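Local coordinates for protein pyroglutatmate porin OpdO (Pseudomonas aeruginosa, PDB 3SZV) that probably serves as an outer-membrane channel of the OprD porin family, letting small carboxylate-type solutes diffuse across the bacterial outer membrane, at residues D72-L77 with P143-G148; S239-A244 with F260-S265. One frame throughout, in Å; residues are numbered along the deposited sequence.

Contact 1 (D72-L77 with P143-G148); sequences DAIGLL and PELFRG. With C8E ((hydroxyethyloxy)tri(ethyloxy)octane), chain C.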
ATOM      1  N   ASP A  72     -11.183  15.780  -8.073  1.00 16.02           N
ATOM      2  CA  ASP A  72      -9.824  15.850  -7.554  1.00 17.18           C
ATOM      3  C   ASP A  72      -8.849  15.760  -8.723  1.00 17.57           C
ATOM      4  O   ASP A  72      -9.193  15.239  -9.788  1.00 16.96           O
ATOM      5  CB  ASP A  72      -9.530  14.694  -6.595  1.00 16.39           C
ATOM      6  CG  ASP A  72     -10.415  14.694  -5.361  1.00 20.24           C
ATOM      7  OD1 ASP A  72     -10.929  15.760  -4.973  1.00 20.09           O
ATOM      8  OD2 ASP A  72     -10.576  13.610  -4.753  1.00 23.90           O
ATOM      9  N   ALA A  73      -7.630  16.247  -8.524  1.00 17.45           N
ATOM     10  CA  ALA A  73      -6.598  16.121  -9.549  1.00 18.49           C
ATOM     11  C   ALA A  73      -5.265  15.785  -8.902  1.00 20.94           C
ATOM     12  O   ALA A  73      -4.962  16.260  -7.807  1.00 21.84           O
ATOM     13  CB  ALA A  73      -6.487  17.403 -10.364  1.00 21.72           C
ATOM     14  N   ILE A  74      -4.482  14.942  -9.562  1.00 18.81           N
ATOM     15  CA  ILE A  74      -3.114  14.701  -9.125  1.00 19.72           C
ATOM     16  C   ILE A  74      -2.170  14.971 -10.291  1.00 18.55           C
ATOM     17  O   ILE A  74      -2.364  14.457 -11.386  1.00 20.58           O
ATOM     18  CB  ILE A  74      -2.912  13.287  -8.541  1.00 23.42           C
ATOM     19  CG1 ILE A  74      -1.476  13.140  -8.027  1.00 23.91           C
ATOM     20  CG2 ILE A  74      -3.267  12.206  -9.564  1.00 21.28           C
ATOM     21  CD1 ILE A  74      -1.269  11.971  -7.098  1.00 31.72           C
ATOM     22  N   GLY A  75      -1.177  15.820 -10.055  1.00 17.44           N
ATOM     23  CA  GLY A  75      -0.160  16.103 -11.047  1.00 17.77           C
ATOM     24  C   GLY A  75       1.150  15.512 -10.580  1.00 16.79           C
ATOM     25  O   GLY A  75       1.606  15.779  -9.464  1.00 18.35           O
ATOM     26  N   LEU A  76       1.749  14.698 -11.438  1.00 15.56           N
ATOM     27  CA  LEU A  76       2.996  14.012 -11.124  1.00 15.70           C
ATOM     28  C   LEU A  76       4.055  14.404 -12.133  1.00 18.31           C
ATOM     29  O   LEU A  76       3.797  14.458 -13.337  1.00 19.04           O
ATOM     30  CB  LEU A  76       2.798  12.504 -11.211  1.00 16.23           C
ATOM     31  CG  LEU A  76       1.734  11.908 -10.293  1.00 16.78           C
ATOM     32  CD1 LEU A  76       1.558  10.428 -10.587  1.00 22.71           C
ATOM     33  CD2 LEU A  76       2.092  12.136  -8.835  1.00 16.95           C
ATOM     34  N   LEU A  77       5.262  14.666 -11.652  1.00 16.43           N
ATOM     35  CA  LEU A  77       6.358  14.996 -12.544  1.00 16.55           C
ATOM     36  C   LEU A  77       7.613  14.418 -11.934  1.00 16.38           C
ATOM     37  O   LEU A  77       7.901  14.642 -10.759  1.00 17.41           O
ATOM     38  CB  LEU A  77       6.491  16.515 -12.700  1.00 20.68           C
ATOM     39  CG  LEU A  77       7.662  17.032 -13.532  1.00 24.34           C
ATOM     40  CD1 LEU A  77       7.573  16.519 -14.956  1.00 31.13           C
ATOM     41  CD2 LEU A  77       7.675  18.560 -13.507  1.00 30.83           C
ATOM     42  N   PRO A 143       3.654   7.816  -7.042  1.00 14.96           N
ATOM     43  CA  PRO A 143       2.747   6.722  -6.677  1.00 15.38           C
ATOM     44  C   PRO A 143       2.245   5.889  -7.859  1.00 16.82           C
ATOM     45  O   PRO A 143       2.104   6.394  -8.989  1.00 16.56           O
ATOM     46  CB  PRO A 143       1.561   7.450  -6.023  1.00 16.31           C
ATOM     47  CG  PRO A 143       1.637   8.866  -6.579  1.00 16.80           C
ATOM     48  CD  PRO A 143       3.095   9.145  -6.740  1.00 17.07           C
ATOM     49  N   GLU A 144       1.965   4.618  -7.595  1.00 15.29           N
ATOM     50  CA  GLU A 144       1.132   3.824  -8.486  1.00 14.96           C
ATOM     51  C   GLU A 144      -0.298   4.402  -8.492  1.00 15.42           C
ATOM     52  O   GLU A 144      -0.793   4.863  -7.460  1.00 15.80           O
ATOM     53  CB  GLU A 144       1.111   2.369  -8.002  1.00 15.61           C
ATOM     54  CG  GLU A 144       0.288   1.419  -8.870  1.00 15.58           C
ATOM     55  CD  GLU A 144       0.231   0.007  -8.317  1.00 16.23           C
ATOM     56  OE1 GLU A 144       0.416  -0.167  -7.104  1.00 14.90           O
ATOM     57  OE2 GLU A 144       0.014  -0.940  -9.107  1.00 15.62           O
ATOM     58  N   LEU A 145      -0.961   4.379  -9.649  1.00 14.06           N
ATOM     59  CA  LEU A 145      -2.373   4.757  -9.740  1.00 14.12           C
ATOM     60  C   LEU A 145      -3.131   3.637 -10.426  1.00 15.17           C
ATOM     61  O   LEU A 145      -2.573   2.912 -11.262  1.00 16.76           O
ATOM     62  CB  LEU A 145      -2.564   6.045 -10.554  1.00 16.02           C
ATOM     63  CG  LEU A 145      -1.903   7.300 -10.007  1.00 13.82           C
ATOM     64  CD1 LEU A 145      -2.039   8.439 -11.005  1.00 17.43           C
ATOM     65  CD2 LEU A 145      -2.515   7.670  -8.671  1.00 16.41           C
ATOM     66  N   PHE A 146      -4.395   3.473 -10.062  1.00 13.41           N
ATOM     67  CA  PHE A 146      -5.293   2.626 -10.831  1.00 13.27           C
ATOM     68  C   PHE A 146      -6.307   3.503 -11.538  1.00 15.20           C
ATOM     69  O   PHE A 146      -6.622   4.606 -11.077  1.00 16.97           O
ATOM     70  CB  PHE A 146      -6.036   1.642  -9.921  1.00 13.36           C
ATOM     71  CG  PHE A 146      -5.134   0.756  -9.125  1.00 12.84           C
ATOM     72  CD1 PHE A 146      -5.148   0.791  -7.736  1.00 15.07           C
ATOM     73  CD2 PHE A 146      -4.281  -0.129  -9.768  1.00 15.55           C
ATOM     74  CE1 PHE A 146      -4.318  -0.046  -6.990  1.00 15.87           C
ATOM     75  CE2 PHE A 146      -3.439  -0.981  -9.021  1.00 16.34           C
ATOM     76  CZ  PHE A 146      -3.465  -0.916  -7.632  1.00 15.35           C
ATOM     77  N   ARG A 147      -6.807   3.026 -12.668  1.00 12.96           N
ATOM     78  CA  ARG A 147      -7.945   3.657 -13.318  1.00 14.77           C
ATOM     79  C   ARG A 147      -9.181   2.844 -12.977  1.00 14.07           C
ATOM     80  O   ARG A 147      -9.195   1.622 -13.142  1.00 14.66           O
ATOM     81  CB  ARG A 147      -7.759   3.708 -14.837  1.00 14.77           C
ATOM     82  CG  ARG A 147      -8.782   4.619 -15.523  1.00 15.25           C
ATOM     83  CD  ARG A 147      -8.583   4.683 -17.023  1.00 17.03           C
ATOM     84  NE  ARG A 147      -9.275   3.580 -17.695  1.00 17.21           N
ATOM     85  CZ  ARG A 147      -9.607   3.599 -18.981  1.00 18.97           C
ATOM     86  NH1 ARG A 147      -9.302   4.656 -19.734  1.00 23.04           N
ATOM     87  NH2 ARG A 147     -10.257   2.570 -19.506  1.00 22.67           N
ATOM     88  N   GLY A 148     -10.223   3.504 -12.492  1.00 14.96           N
ATOM     89  CA  GLY A 148     -11.445   2.775 -12.211  1.00 16.76           C
ATOM     90  C   GLY A 148     -12.442   3.545 -11.380  1.00 14.39           C
ATOM     91  O   GLY A 148     -12.400   4.776 -11.314  1.00 16.13           O
TER
HETATM   92  C1  C8E C 386       0.250  14.298 -23.528  1.00 38.52           C
HETATM   93  C2  C8E C 386       0.313  15.115 -22.242  1.00 30.34           C
HETATM   94  C3  C8E C 386      -1.084  15.359 -21.689  1.00 28.52           C
HETATM   95  C4  C8E C 386      -1.079  16.508 -20.685  1.00 24.43           C
HETATM   96  C5  C8E C 386      -0.152  16.199 -19.520  1.00 20.86           C
HETATM   97  C6  C8E C 386      -0.095  17.320 -18.483  1.00 22.24           C
HETATM   98  C7  C8E C 386       0.859  16.956 -17.348  1.00 22.77           C
HETATM   99  C8  C8E C 386       0.738  17.885 -16.138  1.00 24.07           C
HETATM  100  O9  C8E C 386       1.737  17.575 -15.174  1.00 26.35           O
HETATM  101  C10 C8E C 386       1.705  18.450 -14.058  1.00 23.66           C
HETATM  102  C11 C8E C 386       2.810  18.108 -13.053  1.00 25.15           C
HETATM  103  O12 C8E C 386       2.754  18.973 -11.935  1.00 29.70           O
HETATM  104  C13 C8E C 386       3.519  18.522 -10.832  1.00 27.82           C
HETATM  105  C16 C8E C 386       6.057  21.535  -9.865  1.00 51.69           C
HETATM  106  C17 C8E C 386       6.451  22.246 -11.153  1.00 51.24           C
HETATM  107  O18 C8E C 386       7.802  22.644 -11.100  1.00 52.25           O
HETATM  108  C19 C8E C 386       8.680  21.596 -11.441  1.00 53.43           C
HETATM  109  C20 C8E C 386       8.971  21.661 -12.936  1.00 54.81           C
HETATM  110  O21 C8E C 386      10.354  21.814 -13.153  1.00 55.55           O
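Where a loop inside the porin barrel runs into the short strand 145-147, Leu76 on wall strand 67-81 meets Pro143 and Leu145 tip to tip. Its first torsion (chi1 -59°) sets CG beside the backbone N, and the two methyls divide the work: CD2 lies 3.8 Å from CD of Pro143, at the proline ring, while CD1 lies 4.1 Å from CD1 of Leu145. Two residues back, Ile74 adds two lighter touches, CG2 to CD1 of Leu145 at 4.2 Å and CD1 to CG of Pro143 at 4.3 Å. Side chains alone make the contact: no hydrogen bond joins the segments, and CA of Leu76 and CA of Pro143 stay 8.5 Å apart. Long loops folded into the lumen are a feature of porins, and residues 143-148 probably end such a loop, leading into strand 145-147, which pairs with strand 159-170. Strand 67-81 is held by backbone hydrogen bonds of Ile74 with Gly110 on strand 106-117 and of Gly75 with Leu56 on strand 49-59. Its other face meets detergent, for CD2 of Leu77 is 3.4 Å from C20 of C8E. The Glu144 carboxylate is hydrogen-bonded by N of Asn137 at OE1 and by ND2 of Asn169 at OE2.

Contact 2 (S239-A244 with F260-S265); sequences SDLRFA and FGALFS. With C8E ((hydroxyethyloxy)tri(ethyloxy)octane), chain H.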
ATOM      1  N   SER A 239      -3.628  -7.568  17.617  1.00 16.78           N
ATOM      2  CA  SER A 239      -3.518  -8.918  17.072  1.00 16.05           C
ATOM      3  C   SER A 239      -4.224  -8.931  15.734  1.00 15.43           C
ATOM      4  O   SER A 239      -5.415  -8.619  15.660  1.00 17.76           O
ATOM      5  CB  SER A 239      -4.190  -9.919  18.013  1.00 19.85           C
ATOM      6  OG  SER A 239      -3.570  -9.926  19.284  1.00 20.95           O
ATOM      7  N   ASP A 240      -3.498  -9.298  14.681  1.00 13.99           N
ATOM      8  CA  ASP A 240      -3.965  -9.145  13.300  1.00 14.31           C
ATOM      9  C   ASP A 240      -3.848 -10.508  12.612  1.00 14.39           C
ATOM     10  O   ASP A 240      -2.744 -10.983  12.351  1.00 15.19           O
ATOM     11  CB  ASP A 240      -3.101  -8.056  12.626  1.00 14.99           C
ATOM     12  CG  ASP A 240      -3.467  -7.773  11.167  1.00 14.03           C
ATOM     13  OD1 ASP A 240      -4.088  -8.613  10.490  1.00 14.71           O
ATOM     14  OD2 ASP A 240      -3.076  -6.674  10.704  1.00 18.12           O
ATOM     15  N   LEU A 241      -4.992 -11.143  12.367  1.00 13.42           N
ATOM     16  CA  LEU A 241      -5.047 -12.471  11.747  1.00 13.45           C
ATOM     17  C   LEU A 241      -5.612 -12.368  10.338  1.00 13.65           C
ATOM     18  O   LEU A 241      -6.631 -11.706  10.119  1.00 13.65           O
ATOM     19  CB  LEU A 241      -5.938 -13.408  12.567  1.00 14.89           C
ATOM     20  CG  LEU A 241      -5.572 -13.552  14.036  1.00 17.34           C
ATOM     21  CD1 LEU A 241      -6.540 -14.527  14.705  1.00 20.00           C
ATOM     22  CD2 LEU A 241      -4.133 -14.038  14.150  1.00 22.30           C
ATOM     23  N   ARG A 242      -4.978 -13.061   9.396  1.00 13.05           N
ATOM     24  CA  ARG A 242      -5.332 -12.950   7.980  1.00 12.32           C
ATOM     25  C   ARG A 242      -5.387 -14.307   7.329  1.00 13.26           C
ATOM     26  O   ARG A 242      -4.528 -15.158   7.569  1.00 14.17           O
ATOM     27  CB  ARG A 242      -4.291 -12.106   7.232  1.00 12.95           C
ATOM     28  CG  ARG A 242      -4.129 -10.709   7.812  1.00 12.74           C
ATOM     29  CD  ARG A 242      -3.163  -9.866   7.007  1.00 12.53           C
ATOM     30  NE  ARG A 242      -2.895  -8.631   7.742  1.00 11.78           N
ATOM     31  CZ  ARG A 242      -2.051  -7.692   7.336  1.00 13.08           C
ATOM     32  NH1 ARG A 242      -1.435  -7.828   6.171  1.00 13.89           N
ATOM     33  NH2 ARG A 242      -1.842  -6.615   8.077  1.00 16.08           N
ATOM     34  N   PHE A 243      -6.373 -14.516   6.474  1.00 12.72           N
ATOM     35  CA  PHE A 243      -6.401 -15.741   5.690  1.00 12.24           C
ATOM     36  C   PHE A 243      -6.984 -15.467   4.320  1.00 13.57           C
ATOM     37  O   PHE A 243      -8.084 -14.925   4.215  1.00 14.58           O
ATOM     38  CB  PHE A 243      -7.217 -16.838   6.379  1.00 15.57           C
ATOM     39  CG  PHE A 243      -7.096 -18.174   5.698  1.00 19.13           C
ATOM     40  CD1 PHE A 243      -6.028 -19.007   5.976  1.00 22.21           C
ATOM     41  CD2 PHE A 243      -8.016 -18.572   4.742  1.00 18.79           C
ATOM     42  CE1 PHE A 243      -5.897 -20.234   5.337  1.00 26.09           C
ATOM     43  CE2 PHE A 243      -7.889 -19.798   4.099  1.00 19.38           C
ATOM     44  CZ  PHE A 243      -6.827 -20.621   4.396  1.00 23.88           C
ATOM     45  N   ALA A 244      -6.254 -15.817   3.262  1.00 11.87           N
ATOM     46  CA  ALA A 244      -6.735 -15.585   1.904  1.00 13.41           C
ATOM     47  C   ALA A 244      -6.556 -16.830   1.071  1.00 14.84           C
ATOM     48  O   ALA A 244      -5.520 -17.499   1.153  1.00 16.05           O
ATOM     49  CB  ALA A 244      -5.996 -14.425   1.247  1.00 13.99           C
ATOM     50  N   PHE A 260      -1.884 -17.702   5.182  1.00 13.18           N
ATOM     51  CA  PHE A 260      -2.230 -17.347   6.557  1.00 12.60           C
ATOM     52  C   PHE A 260      -1.180 -16.397   7.107  1.00 12.76           C
ATOM     53  O   PHE A 260       0.017 -16.597   6.903  1.00 14.50           O
ATOM     54  CB  PHE A 260      -2.272 -18.606   7.438  1.00 14.40           C
ATOM     55  CG  PHE A 260      -2.370 -18.306   8.910  1.00 16.98           C
ATOM     56  CD1 PHE A 260      -3.474 -17.645   9.420  1.00 18.12           C
ATOM     57  CD2 PHE A 260      -1.357 -18.680   9.780  1.00 27.00           C
ATOM     58  CE1 PHE A 260      -3.568 -17.358  10.778  1.00 20.16           C
ATOM     59  CE2 PHE A 260      -1.445 -18.397  11.136  1.00 32.62           C
ATOM     60  CZ  PHE A 260      -2.552 -17.735  11.635  1.00 24.78           C
ATOM     61  N   GLY A 261      -1.629 -15.364   7.818  1.00 12.76           N
ATOM     62  CA  GLY A 261      -0.724 -14.457   8.492  1.00 13.83           C
ATOM     63  C   GLY A 261      -1.235 -14.095   9.872  1.00 13.23           C
ATOM     64  O   GLY A 261      -2.439 -13.989  10.100  1.00 14.16           O
ATOM     65  N   ALA A 262      -0.296 -13.925  10.798  1.00 14.00           N
ATOM     66  CA  ALA A 262      -0.621 -13.413  12.123  1.00 13.84           C
ATOM     67  C   ALA A 262       0.453 -12.413  12.520  1.00 15.89           C
ATOM     68  O   ALA A 262       1.645 -12.694  12.412  1.00 16.51           O
ATOM     69  CB  ALA A 262      -0.694 -14.561  13.133  1.00 16.44           C
ATOM     70  N   LEU A 263       0.033 -11.231  12.958  1.00 14.94           N
ATOM     71  CA  LEU A 263       0.973 -10.202  13.376  1.00 16.07           C
ATOM     72  C   LEU A 263       0.498  -9.634  14.693  1.00 14.68           C
ATOM     73  O   LEU A 263      -0.623  -9.160  14.803  1.00 16.07           O
ATOM     74  CB  LEU A 263       1.064  -9.085  12.339  1.00 15.49           C
ATOM     75  CG  LEU A 263       2.086  -7.986  12.607  1.00 15.59           C
ATOM     76  CD1 LEU A 263       3.502  -8.527  12.582  1.00 17.17           C
ATOM     77  CD2 LEU A 263       1.941  -6.891  11.561  1.00 19.37           C
ATOM     78  N   PHE A 264       1.366  -9.728  15.688  1.00 15.18           N
ATOM     79  CA  PHE A 264       1.077  -9.237  17.022  1.00 16.08           C
ATOM     80  C   PHE A 264       1.995  -8.054  17.279  1.00 16.95           C
ATOM     81  O   PHE A 264       3.221  -8.188  17.244  1.00 17.53           O
ATOM     82  CB  PHE A 264       1.304 -10.360  18.036  1.00 17.81           C
ATOM     83  CG  PHE A 264       0.415 -11.545  17.818  1.00 17.14           C
ATOM     84  CD1 PHE A 264      -0.874 -11.562  18.321  1.00 20.03           C
ATOM     85  CD2 PHE A 264       0.860 -12.634  17.082  1.00 20.16           C
ATOM     86  CE1 PHE A 264      -1.707 -12.650  18.104  1.00 22.59           C
ATOM     87  CE2 PHE A 264       0.029 -13.734  16.865  1.00 20.61           C
ATOM     88  CZ  PHE A 264      -1.251 -13.733  17.374  1.00 22.17           C
ATOM     89  N   SER A 265       1.388  -6.890  17.514  1.00 17.03           N
ATOM     90  CA  SER A 265       2.123  -5.636  17.663  1.00 17.95           C
ATOM     91  C   SER A 265       1.934  -5.078  19.068  1.00 19.15           C
ATOM     92  O   SER A 265       0.831  -4.686  19.452  1.00 20.74           O
ATOM     93  CB  SER A 265       1.635  -4.624  16.621  1.00 18.53           C
ATOM     94  OG  SER A 265       1.821  -5.121  15.299  1.00 20.43           O
TER
HETATM   95  O12 C8E H 391      -4.413 -21.972   9.583  1.00 55.38           O
HETATM   96  C13 C8E H 391      -5.592 -21.338   9.150  1.00 53.31           C
HETATM   97  C14 C8E H 391      -6.093 -20.341  10.196  1.00 51.33           C
HETATM   98  O15 C8E H 391      -6.892 -19.375   9.545  1.00 62.51           O
HETATM   99  C16 C8E H 391      -6.932 -18.120  10.190  1.00 46.04           C
HETATM  100  C17 C8E H 391      -8.382 -17.736  10.464  1.00 58.09           C
HETATM  101  O18 C8E H 391      -8.459 -16.404  10.931  1.00 57.69           O
HETATM  102  C19 C8E H 391      -8.415 -15.455   9.889  1.00 46.20           C
HETATM  103  C20 C8E H 391      -9.739 -14.691   9.833  1.00 37.48           C
HETATM  104  O21 C8E H 391     -10.714 -15.373  10.588  1.00 56.43           O
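Leu241 lays its CD2 methyl against CB of Ala262, 3.6 Å away on the neighbouring strand, and the same methyl approaches CZ of Phe264 more loosely. At one end of this face Ser239 brings OG to the edge of the Phe264 ring, near its plane and 3.3 Å from CD1. At the other end the ring edge of Phe243 meets CB of Phe260, with 4.1 Å from CD1 to that carbon. Detergent lies against this surface: C16 of C8E lies 3.5 Å from CE1 of Phe260, O12 of the same molecule stands over one face of that ring, offset toward the rim, and a second C8E touches Ala262.

The other face carries the charged pair Asp240 and Arg242 together with Leu263. Arg242, extended from CG to NE, grips Asp240 side-on in a salt bridge within one strand, NE to OD1 at 3.0 Å and NH2 to OD2 at 2.9 Å; the oxygens lie near the guanidinium plane, but both nitrogens meet the carboxylate from above its plane, 37° out of it. The guanidinium also makes a cation-pi contact with Tyr295. Between the strands, reciprocal backbone hydrogen bonds join Asp240 to Leu263 and Arg242 to Gly261, the hydrogen-bonded pairs of an antiparallel hairpin. Strands 236-248 and 256-268 form this hairpin within the barrel wall, flanked by strand 218-230 beyond Leu241 and by strand 271-281 beyond Phe260.

How the contacts relate
The pair illustrates two kinds of contact in a barrel porin: contact 2 joins neighbouring strands within the wall, while contact 1 sets a loop end and the short strand 145-147 against the wall's inner side. They lie on opposite sides of the chain's centre, the centre of contact 1 about 14 Å and that of contact 2 about 17 Å from it. Their own centres are about 30 Å apart, and the nearest atoms, about 15 Å apart, do not touch. In sequence they follow one another, contact 1 closing before contact 2 opens. Each has a wall strand in contact with a different C8E molecule, consistent with detergent covering the membrane-facing surface on both sides of the barrel.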